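Local coordinates for N-isopropylammelide isopropylaminohydrolase (Burkholderia multivorans ATCC 17616, PDB 6NBO), which is a zinc-binding member of the amidohydrolase family, built round a TIM-barrel domain, at residues Gly214-Leu219 with Lys245-His250; Ser249-Leu254 with Val274-Thr279; Asp183-Leu188 with Asp202-Ile207. All coordinates share one frame; numbering follows the deposited sequence. Where two conformers were deposited one is given.

How the contacts relate
The three contacts involve four consecutive strands of the TIM barrel and one outer helix. Along the chain contact 3 comes first, then contact 1, then contact 2. The strands run 184-188, 215-219, 246-250 and 275-278, each parallel to the next. Contact 1 is in the middle: its centre is about 9 Å from the centre of contact 3 and about 8 Å from that of contact 2. Contacts 1 and 2 share Ser-249 and His-250. Contact 3 joins strand 184-188 to its outer helix and meets contact 1 through probable backbone hydrogen bonds. The centres of contacts 2 and 3 are about 17 Å apart. Contacts 1 and 2 hold zinc ligands, while contact 3 packs the barrel wall from outside.

Contact 1: Gly214-Leu219 with Lys245-His250; sequences GLDLHL and KVTISH. With ZN (zinc ion), chain B; EDO (1,2-ethanediol), chain K.
Asp-216, Thr-247 and Ser-249 meet on the inner face of two neighbouring parallel strands of the TIM barrel. Strand 215-219, helix 223-239 and strand 246-250 form a beta-alpha-beta unit. The CG of Asp-216 is anti to its backbone N (chi1 -177°). Its carboxylate reaches across to the other strand. Ser-249 OG donates to Asp-216 OD1 at 2.7 Å, on the syn lone pair. The other oxygen, Asp-216 OD2, lies 3.4 Å from Thr-247 CG2, and the two side chains cross obliquely. Asp-216 OD2 also accepts a hydrogen bond from a water and forms a salt bridge with Arg-124. Arg-124 bonds Thr-247 OG1 as well, so it ties both strands together. A water bridges Leu-215 O and Thr-247 OG1.

Ser-249 OG is also hydrogen-bonded to His-65, a ligand of the same zinc as His-218. Ser-249 is thus a second-shell residue that probably helps to orient His-65, and Asp-216 in turn holds Ser-249 OG.

On the outer face Leu-215 and Val-246 lie side by side and point the same way. Leu-215 CD1 touches Val-246 CG2 at 4.1 Å. Leu-217 and Ile-248 share this face, and helices 197-211 and 223-239 pack against it. Five backbone hydrogen bonds hold the strands in register, among them Ser-249 N to Leu-217 O at 2.7 Å.

At the C-terminal end the rings of His-218 and His-250 meet obliquely, with planes at 65°. His-218 CD2 sits at the edge of the His-250 ring, 3.3 Å from His-250 NE2. His-250 binds a second zinc with Asp-304, which is a ligand of both metals. His-218 NE2 binds the first zinc at 2.3 Å, together with His-65, His-67 and Asp-304.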
loop_
_atom_site.group_PDB
_atom_site.type_symbol
_atom_site.label_atom_id
_atom_site.label_comp_id
_atom_site.label_asym_id
_atom_site.label_seq_id
_atom_site.Cartn_x
_atom_site.Cartn_y
_atom_site.Cartn_z
ATOM N N GLY A 214 9.715 6.076 10.581
ATOM C CA GLY A 214 8.565 5.352 11.060
ATOM C C GLY A 214 8.734 3.854 10.897
ATOM O O GLY A 214 9.739 3.356 10.384
ATOM N N LEU A 215 7.709 3.124 11.344
ATOM C CA LEU A 215 7.698 1.669 11.287
ATOM C C LEU A 215 6.375 1.181 10.718
ATOM O O LEU A 215 5.329 1.814 10.895
ATOM C CB LEU A 215 7.897 1.028 12.670
ATOM C CG LEU A 215 9.168 1.433 13.414
ATOM C CD1 LEU A 215 8.879 2.593 14.363
ATOM C CD2 LEU A 215 9.702 0.240 14.151
ATOM N N ASP A 216 6.438 0.045 10.028
ATOM C CA ASP A 216 5.248 -0.650 9.543
ATOM C C ASP A 216 5.470 -2.114 9.886
ATOM O O ASP A 216 6.307 -2.776 9.264
ATOM C CB ASP A 216 5.044 -0.439 8.035
ATOM C CG ASP A 216 3.768 -1.078 7.503
ATOM O OD1 ASP A 216 3.356 -2.140 8.010
ATOM O OD2 ASP A 216 3.170 -0.515 6.557
ATOM N N LEU A 217 4.714 -2.619 10.858
ATOM C CA LEU A 217 4.988 -3.907 11.486
ATOM C C LEU A 217 3.923 -4.920 11.085
ATOM O O LEU A 217 2.732 -4.646 11.219
ATOM C CB LEU A 217 5.036 -3.749 13.014
ATOM C CG LEU A 217 6.069 -2.732 13.502
ATOM C CD1 LEU A 217 5.932 -2.500 14.993
ATOM C CD2 LEU A 217 7.489 -3.191 13.151
ATOM N N HIS A 218 4.360 -6.081 10.577
ATOM C CA HIS A 218 3.462 -7.209 10.343
ATOM C C HIS A 218 3.048 -7.809 11.682
ATOM O O HIS A 218 3.901 -8.260 12.450
ATOM C CB HIS A 218 4.154 -8.295 9.507
ATOM C CG HIS A 218 4.258 -8.000 8.042
ATOM N ND1 HIS A 218 5.030 -6.975 7.541
ATOM C CD2 HIS A 218 3.730 -8.635 6.963
ATOM C CE1 HIS A 218 4.958 -6.974 6.219
ATOM N NE2 HIS A 218 4.176 -7.974 5.844
ATOM N N LEU A 219 1.749 -7.869 11.961
ATOM C CA LEU A 219 1.274 -8.486 13.196
ATOM C C LEU A 219 0.265 -9.561 12.813
ATOM O O LEU A 219 -0.919 -9.263 12.625
ATOM C CB LEU A 219 0.669 -7.452 14.155
ATOM C CG LEU A 219 0.393 -8.046 15.544
ATOM C CD1 LEU A 219 1.689 -8.567 16.183
ATOM C CD2 LEU A 219 -0.292 -7.052 16.465
ATOM N N LYS A 245 3.518 7.827 12.883
ATOM C CA LYS A 245 4.697 7.216 12.286
ATOM C C LYS A 245 4.705 5.698 12.381
ATOM O O LYS A 245 5.670 5.072 11.928
ATOM C CB LYS A 245 5.971 7.772 12.935
ATOM C CG LYS A 245 6.351 9.151 12.410
ATOM C CD LYS A 245 7.594 9.677 13.095
ATOM C CE LYS A 245 8.745 9.866 12.121
ATOM N NZ LYS A 245 9.964 10.358 12.832
ATOM N N VAL A 246 3.663 5.079 12.936
ATOM C CA VAL A 246 3.614 3.625 13.078
ATOM C C VAL A 246 2.375 3.093 12.368
ATOM O O VAL A 246 1.285 3.660 12.490
ATOM C CB VAL A 246 3.625 3.208 14.567
ATOM C CG1 VAL A 246 3.379 1.694 14.718
ATOM C CG2 VAL A 246 4.947 3.593 15.206
ATOM N N THR A 247 2.554 2.011 11.612
ATOM C CA THR A 247 1.492 1.308 10.913
ATOM C C THR A 247 1.513 -0.139 11.383
ATOM O O THR A 247 2.593 -0.725 11.566
ATOM C CB THR A 247 1.713 1.392 9.385
ATOM O OG1 THR A 247 1.715 2.766 8.986
ATOM C CG2 THR A 247 0.647 0.632 8.595
ATOM N N ILE A 248 0.332 -0.709 11.602
ATOM C CA ILE A 248 0.189 -2.127 11.922
ATOM C C ILE A 248 -0.388 -2.824 10.705
ATOM O O ILE A 248 -1.508 -2.513 10.282
ATOM C CB ILE A 248 -0.728 -2.362 13.132
ATOM C CG1 ILE A 248 -0.359 -1.420 14.278
ATOM C CG2 ILE A 248 -0.643 -3.845 13.550
ATOM C CD1 ILE A 248 1.015 -1.675 14.853
ATOM N N SER A 249 0.350 -3.786 10.150
ATOM C CA SER A 249 -0.154 -4.540 9.007
ATOM C C SER A 249 -0.804 -5.840 9.469
ATOM O O SER A 249 -0.283 -6.524 10.356
ATOM C CB SER A 249 0.971 -4.846 8.018
ATOM O OG SER A 249 1.326 -3.681 7.270
ATOM N N HIS A 250 -1.934 -6.173 8.831
ATOM C CA HIS A 250 -2.729 -7.387 9.015
ATOM C C HIS A 250 -3.584 -7.282 10.275
ATOM O O HIS A 250 -4.806 -7.121 10.179
ATOM C CB HIS A 250 -1.830 -8.625 9.015
ATOM C CG HIS A 250 -0.998 -8.743 7.774
ATOM N ND1 HIS A 250 -1.515 -8.523 6.513
ATOM C CD2 HIS A 250 0.318 -9.009 7.599
ATOM C CE1 HIS A 250 -0.558 -8.672 5.614
ATOM N NE2 HIS A 250 0.564 -8.972 6.244
HETATM ZN ZN ZN B . 2.939 -8.524 4.020
HETATM C C1 EDO K . 8.263 8.287 8.039
HETATM O O1 EDO K . 9.548 8.137 8.631
HETATM C C2 EDO K . 7.156 8.098 9.058
HETATM O O2 EDO K . 5.942 8.042 8.312
HETATM O O HOH W 1 4.311 3.606 9.197
HETATM O O HOH W 2 2.204 -1.925 4.529
#

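Contact 2: Ser249-Leu254 with Val274-Thr279; sequences SHAFCL and VAVVTT
In His-250 CG is anti to the carbonyl carbon and beside the backbone N (chi1 -56°), and the ring comes back toward Thr-279. In Thr-279 chi1 is 69°, which puts OG1 between the backbone N and the carbonyl carbon and CG2 anti to the carbonyl carbon. Thr-279 CG2 meets the edge of the imidazole, 4.1 Å from His-250 CE1. The segments belong to neighbouring parallel strands of the TIM barrel, with the zinc ligand His-250 at the C-terminal end of its strand. There the chain leaves strand 246-250 in a classic gamma turn, with a weak bond from Ala-251 N to Ser-249 O.

One direct hydrogen bond joins the segments, from His-250 N to Val-277 O at 2.9 Å. Two waters add to it. One lies 2.8 Å from His-250 ND1 and accepts from Thr-279 N. The other donates to His-250 O and is also bonded to Thr-278 OG1. His-250 is therefore tied at its backbone to strand 275-278, and at its ring, through water, to Thr-279 just beyond the strand.

Ser-249 and Val-277 pair on the inner face. Ser-249 OG, hydrogen-bonded to Asp-216, packs 3.6 Å from Val-277 CB. The ring of Phe-252 lays one face over His-250 CB.

Strand 275-278 lies between strands 246-250 and 299-301. Val-276 and Thr-278 touch Val-299, while Leu-254 packs on Leu-266 of helix 259-272.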
loop_
_atom_site.group_PDB
_atom_site.type_symbol
_atom_site.label_atom_id
_atom_site.label_comp_id
_atom_site.label_asym_id
_atom_site.label_seq_id
_atom_site.Cartn_x
_atom_site.Cartn_y
_atom_site.Cartn_z
ATOM N N SER A 249 0.350 -3.786 10.150
ATOM C CA SER A 249 -0.154 -4.540 9.007
ATOM C C SER A 249 -0.804 -5.840 9.469
ATOM O O SER A 249 -0.283 -6.524 10.356
ATOM C CB SER A 249 0.971 -4.846 8.018
ATOM O OG SER A 249 1.326 -3.681 7.270
ATOM N N HIS A 250 -1.934 -6.173 8.831
ATOM C CA HIS A 250 -2.729 -7.387 9.015
ATOM C C HIS A 250 -3.584 -7.282 10.275
ATOM O O HIS A 250 -4.806 -7.121 10.179
ATOM C CB HIS A 250 -1.830 -8.625 9.015
ATOM C CG HIS A 250 -0.998 -8.743 7.774
ATOM N ND1 HIS A 250 -1.515 -8.523 6.513
ATOM C CD2 HIS A 250 0.318 -9.009 7.599
ATOM C CE1 HIS A 250 -0.558 -8.672 5.614
ATOM N NE2 HIS A 250 0.564 -8.972 6.244
ATOM N N ALA A 251 -2.964 -7.345 11.454
ATOM C CA ALA A 251 -3.663 -7.082 12.711
ATOM C C ALA A 251 -4.862 -8.008 12.896
ATOM O O ALA A 251 -5.919 -7.587 13.374
ATOM C CB ALA A 251 -4.095 -5.618 12.802
ATOM N N PHE A 252 -4.687 -9.285 12.521
ATOM C CA PHE A 252 -5.763 -10.269 12.612
ATOM C C PHE A 252 -6.371 -10.339 14.010
ATOM O O PHE A 252 -7.563 -10.642 14.149
ATOM C CB PHE A 252 -5.253 -11.660 12.224
ATOM C CG PHE A 252 -4.611 -11.725 10.872
ATOM C CD1 PHE A 252 -5.107 -10.986 9.810
ATOM C CD2 PHE A 252 -3.511 -12.536 10.662
ATOM C CE1 PHE A 252 -4.508 -11.054 8.560
ATOM C CE2 PHE A 252 -2.909 -12.611 9.421
ATOM C CZ PHE A 252 -3.408 -11.872 8.366
ATOM N N CYS A 253 -5.579 -10.090 15.057
ATOM C CA CYS A 253 -6.120 -10.243 16.407
ATOM C C CYS A 253 -7.284 -9.299 16.670
ATOM O O CYS A 253 -8.112 -9.587 17.542
ATOM C CB CYS A 253 -5.025 -10.024 17.457
ATOM S SG CYS A 253 -4.343 -8.343 17.525
ATOM N N LEU A 254 -7.377 -8.195 15.926
ATOM C CA LEU A 254 -8.496 -7.275 16.082
ATOM C C LEU A 254 -9.813 -7.901 15.644
ATOM O O LEU A 254 -10.877 -7.396 16.012
ATOM C CB LEU A 254 -8.226 -5.983 15.296
ATOM C CG LEU A 254 -7.059 -5.102 15.777
ATOM C CD1 LEU A 254 -6.781 -3.934 14.812
ATOM C CD2 LEU A 254 -7.329 -4.569 17.180
ATOM N N VAL A 274 -2.071 5.814 14.428
ATOM C CA VAL A 274 -1.634 4.521 13.908
ATOM C C VAL A 274 -2.702 3.980 12.965
ATOM O O VAL A 274 -3.847 3.770 13.373
ATOM C CB VAL A 274 -1.369 3.531 15.051
ATOM C CG1 VAL A 274 -1.090 2.142 14.484
ATOM C CG2 VAL A 274 -0.225 4.028 15.924
ATOM N N ALA A 275 -2.327 3.748 11.706
ATOM C CA ALA A 275 -3.216 3.168 10.712
ATOM C C ALA A 275 -3.085 1.648 10.707
ATOM O O ALA A 275 -2.113 1.085 11.218
ATOM C CB ALA A 275 -2.895 3.714 9.311
ATOM N N VAL A 276 -4.092 0.985 10.136
ATOM C CA VAL A 276 -4.059 -0.461 9.989
ATOM C C VAL A 276 -4.134 -0.799 8.504
ATOM O O VAL A 276 -4.852 -0.161 7.731
ATOM C CB VAL A 276 -5.178 -1.149 10.815
ATOM C CG1 VAL A 276 -6.580 -0.837 10.270
ATOM C CG2 VAL A 276 -4.932 -2.654 10.907
ATOM N N VAL A 277 -3.341 -1.797 8.104
ATOM C CA VAL A 277 -3.380 -2.323 6.746
ATOM C C VAL A 277 -4.196 -3.604 6.759
ATOM O O VAL A 277 -3.929 -4.511 7.559
ATOM C CB VAL A 277 -1.970 -2.596 6.200
ATOM C CG1 VAL A 277 -2.075 -3.337 4.875
ATOM C CG2 VAL A 277 -1.189 -1.308 6.074
ATOM N N THR A 278 -5.183 -3.700 5.876
ATOM C CA THR A 278 -5.872 -4.967 5.679
ATOM C C THR A 278 -5.756 -5.364 4.217
ATOM O O THR A 278 -5.859 -4.522 3.324
ATOM C CB THR A 278 -7.345 -4.916 6.124
ATOM O OG1 THR A 278 -7.905 -6.233 6.039
ATOM C CG2 THR A 278 -8.185 -3.940 5.274
ATOM N N THR A 279 -5.481 -6.642 3.981
ATOM C CA THR A 279 -5.456 -7.189 2.633
ATOM C C THR A 279 -6.639 -8.109 2.405
ATOM O O THR A 279 -6.713 -8.781 1.369
ATOM C CB THR A 279 -4.134 -7.912 2.390
ATOM O OG1 THR A 279 -4.083 -9.100 3.189
ATOM C CG2 THR A 279 -2.968 -6.988 2.766
HETATM O O HOH W 3 -4.209 -8.624 5.927
HETATM O O HOH W 4 -6.287 -7.884 7.708
#

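Contact 3: Asp183-Leu188 with Asp202-Ile207; sequences DLLGGL and DVLFGI
Gly-187, which lies beside Leu-204 of the outer helix, gives its O to a probable hydrogen bond from His-218 N. Leu-185 O likewise probably accepts from Asp-216 N. These bonds run to the next barrel strand. None crosses from strand 184-188 to helix 197-211, and that contact is apolar.

Leu-185, Leu-204 and Ile-207 carry it. The CG of Leu-185 is anti to its backbone N (chi1 -172°), and its CD2 fits between Leu-204 and Ile-207, which are one helical turn apart. Leu-185 CD2 comes within 3.1 Å of Leu-204 O, a tight carbon-to-oxygen approach. The same methyl, Leu-185 CD2, is 3.9 Å from Leu-204 CD2. It also meets Ile-207 at the base of the side chain, with Leu-185 CD2 3.8 Å from Ile-207 CB. The side chains of Leu-185 and Ile-207 cross at about a right angle.

Leu-204 brings both its methyls to the strand. Leu-204 CD2 lies 3.5 Å from Gly-186 O. This carbonyl oxygen is buried by the contact and has no polar partner in the model. Leu-204 CD1 lies 4.1 Å from Gly-187 CA. Gly-187 has no side chain between its backbone and this methyl, so the helix packs directly on the main chain there.

The arrangement is the strand-to-helix half of a beta-alpha-beta unit, as in other TIM barrels. The helix runs nearly antiparallel to the strand, with the two directions 173° apart, and the axes of the two short segments approach to 9.1 Å.

Further apolar contacts extend the layer on both flanks. Leu-204 touches Leu-217 of strand 215-219, which follows in the chain. Leu-185 rests on Leu-174 and Ile-207 on Leu-178, both from helix 170-180, the preceding outer helix.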
loop_
_atom_site.group_PDB
_atom_site.type_symbol
_atom_site.label_atom_id
_atom_site.label_comp_id
_atom_site.label_asym_id
_atom_site.label_seq_id
_atom_site.Cartn_x
_atom_site.Cartn_y
_atom_site.Cartn_z
ATOM N N ASP A 183 12.704 3.587 3.444
ATOM C CA ASP A 183 12.029 4.702 4.104
ATOM C C ASP A 183 11.594 4.356 5.520
ATOM O O ASP A 183 11.637 5.215 6.413
ATOM C CB ASP A 183 10.819 5.119 3.286
ATOM C CG ASP A 183 11.205 5.455 1.888
ATOM O OD1 ASP A 183 11.933 6.439 1.732
ATOM O OD2 ASP A 183 10.878 4.680 0.976
ATOM N N LEU A 184 11.162 3.122 5.730
ATOM C CA LEU A 184 10.496 2.717 6.959
ATOM C C LEU A 184 11.121 1.430 7.460
ATOM O O LEU A 184 11.656 0.639 6.677
ATOM C CB LEU A 184 8.987 2.488 6.734
ATOM C CG LEU A 184 8.196 3.729 6.319
ATOM C CD1 LEU A 184 6.864 3.327 5.727
ATOM C CD2 LEU A 184 7.987 4.627 7.520
ATOM N N LEU A 185 11.040 1.213 8.768
ATOM C CA LEU A 185 11.514 -0.034 9.347
ATOM C C LEU A 185 10.347 -1.002 9.480
ATOM O O LEU A 185 9.272 -0.625 9.950
ATOM C CB LEU A 185 12.162 0.217 10.711
ATOM C CG LEU A 185 12.874 -0.994 11.315
ATOM C CD1 LEU A 185 13.947 -1.506 10.350
ATOM C CD2 LEU A 185 13.485 -0.623 12.668
ATOM N N GLY A 186 10.561 -2.251 9.071
ATOM C CA GLY A 186 9.583 -3.296 9.254
ATOM C C GLY A 186 9.962 -4.256 10.375
ATOM O O GLY A 186 10.967 -4.105 11.059
ATOM N N GLY A 187 9.120 -5.269 10.536
ATOM C CA GLY A 187 9.289 -6.238 11.606
ATOM C C GLY A 187 8.035 -7.067 11.721
ATOM O O GLY A 187 7.048 -6.836 11.019
ATOM N N LEU A 188 8.078 -8.056 12.619
ATOM C CA LEU A 188 6.916 -8.925 12.726
ATOM C C LEU A 188 6.861 -9.580 14.099
ATOM O O LEU A 188 7.874 -9.717 14.788
ATOM C CB LEU A 188 6.899 -9.998 11.633
ATOM C CG LEU A 188 7.831 -11.212 11.676
ATOM C CD1 LEU A 188 7.483 -12.168 10.530
ATOM C CD2 LEU A 188 9.299 -10.794 11.595
ATOM N N ASP A 202 11.841 -3.048 21.555
ATOM C CA ASP A 202 12.846 -2.047 21.891
ATOM C C ASP A 202 13.939 -1.980 20.824
ATOM O O ASP A 202 14.395 -0.888 20.466
ATOM C CB ASP A 202 13.442 -2.348 23.264
ATOM C CG ASP A 202 12.465 -2.078 24.420
ATOM O OD1 ASP A 202 11.389 -1.469 24.212
ATOM O OD2 ASP A 202 12.784 -2.490 25.547
ATOM N N VAL A 203 14.363 -3.124 20.284
ATOM C CA VAL A 203 15.404 -3.107 19.252
ATOM C C VAL A 203 14.908 -2.379 18.005
ATOM O O VAL A 203 15.581 -1.490 17.468
ATOM C CB VAL A 203 15.873 -4.537 18.927
ATOM C CG1 VAL A 203 16.648 -4.566 17.606
ATOM C CG2 VAL A 203 16.748 -5.093 20.062
ATOM N N LEU A 204 13.716 -2.735 17.534
ATOM C CA LEU A 204 13.181 -2.122 16.323
ATOM C C LEU A 204 12.941 -0.624 16.509
ATOM O O LEU A 204 13.322 0.185 15.657
ATOM C CB LEU A 204 11.888 -2.826 15.924
ATOM C CG LEU A 204 12.031 -4.238 15.368
ATOM C CD1 LEU A 204 10.646 -4.864 15.205
ATOM C CD2 LEU A 204 12.785 -4.201 14.038
ATOM N N PHE A 205 12.285 -0.228 17.606
ATOM C CA PHE A 205 12.057 1.205 17.795
ATOM C C PHE A 205 13.369 1.960 17.968
ATOM O O PHE A 205 13.475 3.121 17.554
ATOM C CB PHE A 205 11.114 1.463 18.980
ATOM C CG PHE A 205 9.660 1.414 18.598
ATOM C CD1 PHE A 205 9.000 0.199 18.486
ATOM C CD2 PHE A 205 8.967 2.581 18.293
ATOM C CE1 PHE A 205 7.658 0.146 18.104
ATOM C CE2 PHE A 205 7.634 2.541 17.922
ATOM C CZ PHE A 205 6.975 1.322 17.821
ATOM N N GLY A 206 14.378 1.323 18.570
ATOM C CA GLY A 206 15.669 1.976 18.699
ATOM C C GLY A 206 16.287 2.275 17.347
ATOM O O GLY A 206 16.801 3.372 17.114
ATOM N N ILE A 207 16.226 1.313 16.431
ATOM C CA ILE A 207 16.802 1.524 15.106
ATOM C C ILE A 207 16.058 2.632 14.378
ATOM O O ILE A 207 16.671 3.547 13.820
ATOM C CB ILE A 207 16.794 0.216 14.298
ATOM C CG1 ILE A 207 17.667 -0.838 14.983
ATOM C CG2 ILE A 207 17.258 0.474 12.839
ATOM C CD1 ILE A 207 17.475 -2.240 14.408
#